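Local coordinates for Lmo2445 protein (Listeria monocytogenes EGD-e, PDB 5HZL) that is of unknown function but belongs to the secreted, internalin-like leucine-rich-repeat proteins and binds calcium ions, at residues T125-P139 against L147-I161. Residues are numbered along the deposited sequence; the frame is centred on the assembly and turned at random.
Sequences TNVDLSQNNFGFNIP and LVSINMENAGLSGYI. With CA (calcium ion), chain E.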
loop_
_atom_site.group_PDB
_atom_site.type_symbol
_atom_site.label_atom_id
_atom_site.label_comp_id
_atom_site.label_asym_id
_atom_site.label_seq_id
_atom_site.Cartn_x
_atom_site.Cartn_y
_atom_site.Cartn_z
ATOM N N THR A 125 12.668 -9.661 4.758
ATOM C CA THR A 125 12.057 -9.903 6.058
ATOM C C THR A 125 11.113 -8.791 6.514
ATOM O O THR A 125 10.122 -9.065 7.206
ATOM C CB THR A 125 13.210 -10.104 7.085
ATOM O OG1 THR A 125 13.806 -11.375 6.832
ATOM C CG2 THR A 125 12.753 -10.099 8.546
ATOM N N ASN A 126 11.419 -7.554 6.137
ATOM C CA ASN A 126 10.623 -6.422 6.546
ATOM C C ASN A 126 10.434 -5.412 5.435
ATOM O O ASN A 126 11.341 -5.168 4.673
ATOM C CB ASN A 126 11.339 -5.737 7.696
ATOM C CG ASN A 126 10.598 -4.519 8.194
ATOM O OD1 ASN A 126 9.423 -4.574 8.509
ATOM N ND2 ASN A 126 11.289 -3.407 8.260
ATOM N N VAL A 127 9.263 -4.798 5.370
ATOM C CA VAL A 127 8.974 -3.807 4.345
ATOM C C VAL A 127 8.074 -2.714 4.945
ATOM O O VAL A 127 7.039 -3.028 5.494
ATOM C CB VAL A 127 8.362 -4.508 3.094
ATOM C CG1 VAL A 127 7.034 -5.195 3.400
ATOM C CG2 VAL A 127 8.165 -3.537 1.952
ATOM N N ASP A 128 8.505 -1.450 4.883
ATOM C CA ASP A 128 7.755 -0.276 5.397
ATOM C C ASP A 128 7.309 0.564 4.190
ATOM O O ASP A 128 8.071 1.375 3.666
ATOM C CB ASP A 128 8.614 0.566 6.365
ATOM C CG ASP A 128 7.855 1.794 6.971
ATOM O OD1 ASP A 128 6.620 1.932 6.789
ATOM O OD2 ASP A 128 8.505 2.632 7.660
ATOM N N LEU A 129 6.070 0.345 3.756
ATOM C CA LEU A 129 5.476 1.037 2.611
ATOM C C LEU A 129 4.351 1.967 3.048
ATOM O O LEU A 129 3.469 2.316 2.268
ATOM C CB LEU A 129 4.963 -0.000 1.611
ATOM C CG LEU A 129 6.044 -0.826 0.922
ATOM C CD1 LEU A 129 5.467 -2.077 0.281
ATOM C CD2 LEU A 129 6.784 0.015 -0.110
ATOM N N SER A 130 4.405 2.392 4.300
ATOM C CA SER A 130 3.404 3.284 4.832
ATOM C C SER A 130 3.490 4.681 4.197
ATOM O O SER A 130 4.566 5.148 3.858
ATOM C CB SER A 130 3.610 3.410 6.339
ATOM O OG SER A 130 4.898 3.936 6.632
ATOM N N GLN A 131 2.337 5.318 4.034
ATOM C CA GLN A 131 2.231 6.666 3.498
ATOM C C GLN A 131 2.616 6.854 2.047
ATOM O O GLN A 131 3.071 7.925 1.625
ATOM C CB GLN A 131 2.895 7.677 4.436
ATOM C CG GLN A 131 2.174 7.746 5.781
ATOM C CD GLN A 131 2.774 8.752 6.733
ATOM O OE1 GLN A 131 3.993 8.852 6.903
ATOM N NE2 GLN A 131 1.916 9.482 7.388
ATOM N N ASN A 132 2.407 5.793 1.281
ATOM C CA ASN A 132 2.637 5.813 -0.150
ATOM C C ASN A 132 1.265 6.067 -0.797
ATOM O O ASN A 132 0.380 6.611 -0.134
ATOM C CB ASN A 132 3.379 4.556 -0.596
ATOM C CG ASN A 132 4.859 4.619 -0.257
ATOM O OD1 ASN A 132 5.590 5.450 -0.796
ATOM N ND2 ASN A 132 5.318 3.711 0.596
ATOM N N ASN A 133 1.074 5.701 -2.058
ATOM C CA ASN A 133 -0.188 5.995 -2.700
ATOM C C ASN A 133 -0.517 4.991 -3.784
ATOM O O ASN A 133 -0.508 5.311 -4.986
ATOM C CB ASN A 133 -0.111 7.411 -3.284
ATOM C CG ASN A 133 -1.462 7.928 -3.749
ATOM O OD1 ASN A 133 -2.530 7.488 -3.264
ATOM N ND2 ASN A 133 -1.430 8.881 -4.678
ATOM N N PHE A 134 -0.842 3.782 -3.330
ATOM C CA PHE A 134 -1.155 2.664 -4.216
ATOM C C PHE A 134 -2.442 2.738 -5.005
ATOM O O PHE A 134 -2.494 2.192 -6.104
ATOM C CB PHE A 134 -1.138 1.349 -3.443
ATOM C CG PHE A 134 0.190 1.029 -2.861
ATOM C CD1 PHE A 134 1.221 0.622 -3.681
ATOM C CD2 PHE A 134 0.419 1.141 -1.497
ATOM C CE1 PHE A 134 2.465 0.332 -3.154
ATOM C CE2 PHE A 134 1.654 0.848 -0.958
ATOM C CZ PHE A 134 2.682 0.448 -1.786
ATOM N N GLY A 135 -3.459 3.413 -4.469
ATOM C CA GLY A 135 -4.754 3.502 -5.129
ATOM C C GLY A 135 -5.244 2.071 -5.206
ATOM O O GLY A 135 -5.196 1.339 -4.204
ATOM N N PHE A 136 -5.659 1.638 -6.395
ATOM C CA PHE A 136 -6.145 0.254 -6.571
ATOM C C PHE A 136 -5.064 -0.812 -6.783
ATOM O O PHE A 136 -5.393 -1.999 -6.884
ATOM C CB PHE A 136 -7.186 0.182 -7.690
ATOM C CG PHE A 136 -8.420 0.989 -7.406
ATOM C CD1 PHE A 136 -9.352 0.538 -6.478
ATOM C CD2 PHE A 136 -8.662 2.182 -8.070
ATOM C CE1 PHE A 136 -10.496 1.273 -6.205
ATOM C CE2 PHE A 136 -9.807 2.921 -7.805
ATOM C CZ PHE A 136 -10.724 2.470 -6.871
ATOM N N ASN A 137 -3.792 -0.409 -6.821
ATOM C CA ASN A 137 -2.681 -1.346 -7.014
ATOM C C ASN A 137 -2.234 -2.041 -5.727
ATOM O O ASN A 137 -1.161 -1.766 -5.194
ATOM C CB ASN A 137 -1.498 -0.614 -7.641
ATOM C CG ASN A 137 -1.821 -0.040 -8.990
ATOM O OD1 ASN A 137 -2.489 -0.665 -9.796
ATOM N ND2 ASN A 137 -1.324 1.141 -9.252
ATOM N N ILE A 138 -3.065 -2.957 -5.249
ATOM C CA ILE A 138 -2.774 -3.714 -4.039
ATOM C C ILE A 138 -1.666 -4.732 -4.356
ATOM O O ILE A 138 -1.838 -5.540 -5.264
ATOM C CB ILE A 138 -4.004 -4.530 -3.583
ATOM C CG1 ILE A 138 -5.294 -3.690 -3.577
ATOM C CG2 ILE A 138 -3.736 -5.206 -2.240
ATOM C CD1 ILE A 138 -5.264 -2.479 -2.686
ATOM N N PRO A 139 -0.522 -4.688 -3.632
ATOM C CA PRO A 139 0.525 -5.659 -3.914
ATOM C C PRO A 139 0.283 -7.018 -3.243
ATOM O O PRO A 139 -0.238 -7.074 -2.135
ATOM C CB PRO A 139 1.779 -4.987 -3.344
ATOM C CG PRO A 139 1.291 -4.149 -2.224
ATOM C CD PRO A 139 -0.075 -3.682 -2.639
ATOM N N LEU A 147 8.678 -12.786 4.043
ATOM C CA LEU A 147 8.280 -11.621 4.844
ATOM C C LEU A 147 7.729 -11.929 6.241
ATOM O O LEU A 147 6.906 -12.836 6.412
ATOM C CB LEU A 147 7.270 -10.757 4.086
ATOM C CG LEU A 147 7.809 -9.856 2.969
ATOM C CD1 LEU A 147 6.686 -9.287 2.111
ATOM C CD2 LEU A 147 8.669 -8.730 3.544
ATOM N N VAL A 148 8.205 -11.162 7.222
ATOM C CA VAL A 148 7.781 -11.296 8.613
ATOM C C VAL A 148 6.868 -10.142 8.998
ATOM O O VAL A 148 5.905 -10.347 9.728
ATOM C CB VAL A 148 8.988 -11.364 9.580
ATOM C CG1 VAL A 148 8.532 -11.379 11.044
ATOM C CG2 VAL A 148 9.830 -12.589 9.249
ATOM N N SER A 149 7.169 -8.940 8.520
ATOM C CA SER A 149 6.342 -7.778 8.842
ATOM C C SER A 149 6.195 -6.810 7.676
ATOM O O SER A 149 7.171 -6.435 7.040
ATOM C CB SER A 149 6.896 -7.031 10.051
ATOM O OG SER A 149 8.164 -6.525 9.765
ATOM N N ILE A 150 4.942 -6.420 7.445
ATOM C CA ILE A 150 4.510 -5.507 6.400
ATOM C C ILE A 150 3.770 -4.328 7.005
ATOM O O ILE A 150 2.823 -4.500 7.771
ATOM C CB ILE A 150 3.522 -6.215 5.458
ATOM C CG1 ILE A 150 4.246 -7.336 4.694
ATOM C CG2 ILE A 150 2.877 -5.227 4.485
ATOM C CD1 ILE A 150 3.328 -8.186 3.841
ATOM N N ASN A 151 4.194 -3.127 6.642
ATOM C CA ASN A 151 3.537 -1.929 7.113
ATOM C C ASN A 151 3.050 -1.146 5.899
ATOM O O ASN A 151 3.868 -0.735 5.072
ATOM C CB ASN A 151 4.497 -1.119 7.968
ATOM C CG ASN A 151 3.875 0.137 8.548
ATOM O OD1 ASN A 151 2.709 0.444 8.358
ATOM N ND2 ASN A 151 4.676 0.872 9.259
HETATM N N MSE A 152 1.725 -0.979 5.796
HETATM C CA MSE A 152 1.089 -0.218 4.712
HETATM C C MSE A 152 0.059 0.715 5.317
HETATM O O MSE A 152 -1.031 0.931 4.779
HETATM C CB MSE A 152 0.545 -1.146 3.627
HETATM C CG MSE A 152 1.646 -1.490 2.633
HETATM SE SE MSE A 152 0.962 -2.576 1.131
HETATM C CE MSE A 152 0.173 -4.072 2.140
ATOM N N GLU A 153 0.427 1.308 6.446
ATOM C CA GLU A 153 -0.446 2.249 7.120
ATOM C C GLU A 153 -0.584 3.506 6.305
ATOM O O GLU A 153 0.407 4.043 5.835
ATOM C CB GLU A 153 0.138 2.652 8.479
ATOM C CG GLU A 153 -0.710 3.648 9.282
ATOM C CD GLU A 153 -0.121 3.980 10.636
ATOM O OE1 GLU A 153 1.063 3.731 10.843
ATOM O OE2 GLU A 153 -0.817 4.506 11.513
ATOM N N ASN A 154 -1.818 3.964 6.134
ATOM C CA ASN A 154 -2.094 5.209 5.438
ATOM C C ASN A 154 -1.394 5.306 4.067
ATOM O O ASN A 154 -0.829 6.328 3.725
ATOM C CB ASN A 154 -1.653 6.333 6.390
ATOM C CG ASN A 154 -2.064 7.714 5.934
ATOM O OD1 ASN A 154 -2.979 7.879 5.119
ATOM N ND2 ASN A 154 -1.385 8.732 6.482
ATOM N N ALA A 155 -1.456 4.232 3.291
ATOM C CA ALA A 155 -0.804 4.144 1.979
ATOM C C ALA A 155 -1.738 4.235 0.763
ATOM O O ALA A 155 -1.351 3.827 -0.337
ATOM C CB ALA A 155 -0.020 2.827 1.918
ATOM N N GLY A 156 -2.954 4.737 0.948
ATOM C CA GLY A 156 -3.918 4.844 -0.155
ATOM C C GLY A 156 -4.490 3.550 -0.735
ATOM O O GLY A 156 -5.078 3.587 -1.826
ATOM N N LEU A 157 -4.337 2.414 -0.035
ATOM C CA LEU A 157 -4.867 1.133 -0.558
ATOM C C LEU A 157 -6.361 1.279 -0.712
ATOM O O LEU A 157 -7.049 1.655 0.230
ATOM C CB LEU A 157 -4.537 -0.034 0.344
ATOM C CG LEU A 157 -3.059 -0.393 0.472
ATOM C CD1 LEU A 157 -2.845 -1.318 1.666
ATOM C CD2 LEU A 157 -2.547 -1.030 -0.807
ATOM N N SER A 158 -6.853 0.972 -1.903
ATOM C CA SER A 158 -8.242 1.184 -2.206
ATOM C C SER A 158 -8.955 0.039 -2.875
ATOM O O SER A 158 -8.339 -0.828 -3.509
ATOM C CB SER A 158 -8.308 2.372 -3.172
ATOM O OG SER A 158 -7.592 3.494 -2.676
ATOM N N GLY A 159 -10.278 0.078 -2.741
ATOM C CA GLY A 159 -11.154 -0.895 -3.356
ATOM C C GLY A 159 -11.326 -2.179 -2.596
ATOM O O GLY A 159 -11.150 -2.231 -1.381
ATOM N N TYR A 160 -11.682 -3.211 -3.345
ATOM C CA TYR A 160 -11.917 -4.530 -2.816
ATOM C C TYR A 160 -10.668 -5.411 -2.838
ATOM O O TYR A 160 -9.900 -5.361 -3.787
ATOM C CB TYR A 160 -13.012 -5.203 -3.676
ATOM C CG TYR A 160 -13.378 -6.614 -3.256
ATOM C CD1 TYR A 160 -14.381 -6.846 -2.316
ATOM C CD2 TYR A 160 -12.723 -7.710 -3.795
ATOM C CE1 TYR A 160 -14.714 -8.130 -1.918
ATOM C CE2 TYR A 160 -13.050 -9.000 -3.408
ATOM C CZ TYR A 160 -14.042 -9.203 -2.470
ATOM O OH TYR A 160 -14.354 -10.480 -2.100
ATOM N N ILE A 161 -10.479 -6.206 -1.785
ATOM C CA ILE A 161 -9.380 -7.177 -1.727
ATOM C C ILE A 161 -9.949 -8.525 -1.306
ATOM O O ILE A 161 -10.832 -8.602 -0.450
ATOM C CB ILE A 161 -8.189 -6.766 -0.853
ATOM C CG1 ILE A 161 -8.552 -6.622 0.620
ATOM C CG2 ILE A 161 -7.610 -5.462 -1.374
ATOM C CD1 ILE A 161 -7.331 -6.283 1.447
HETATM CA CA CA E . 1.012 4.404 13.540
#
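The carbonyl oxygen of T125 is gripped by two successive backbone amides, V148 N at 2.8 Å and S149 N at 3.2 Å, where the strands 126-128 and 149-151 begin to pair. The parallel register then runs N126 with S149, V127 with I150 and D128 with N151. On the polar face, N126 has CG anti to its own N (chi1 179°), bringing OD1 to within 2.6 Å of the S149 OG that donates to it; its ND2 reaches back to N105. The D128 carboxylate and N151 amide lie alongside one another, their planes 5° apart but without a good bond between them. Instead, S130 OG approaches D128 OD1 on the syn side, while N151 OD1 takes the amide of E153 in an Asx turn. E153 holds a calcium ion with both carboxylate oxygens, and its OE2 also takes a hydrogen bond from N178 ND2.

These are consecutive coils of a leucine-rich-repeat solenoid: V127, L129 and F134 face the interior beside I150, M152 and L157. N132 stands at the asparagine position of the leucine-rich-repeat consensus, binding L129 O as well as the preceding coil, whereas A155 takes the equivalent place in the next coil, its methyl packing beside the F134 ring and L129 O.

Inside, the selenium of M152, a selenomethionine, sits obliquely to the F134 ring, 4.8 Å from its centroid, and packs against P139 CG at 3.7 Å. L157 CD2 fits between F134 and I138, and I138 CG1 meets I161 CG2. At the far end, S158 CB lies over one face of the F136 ring and G159 CA at its edge, 3.6 Å from CE1 of F136.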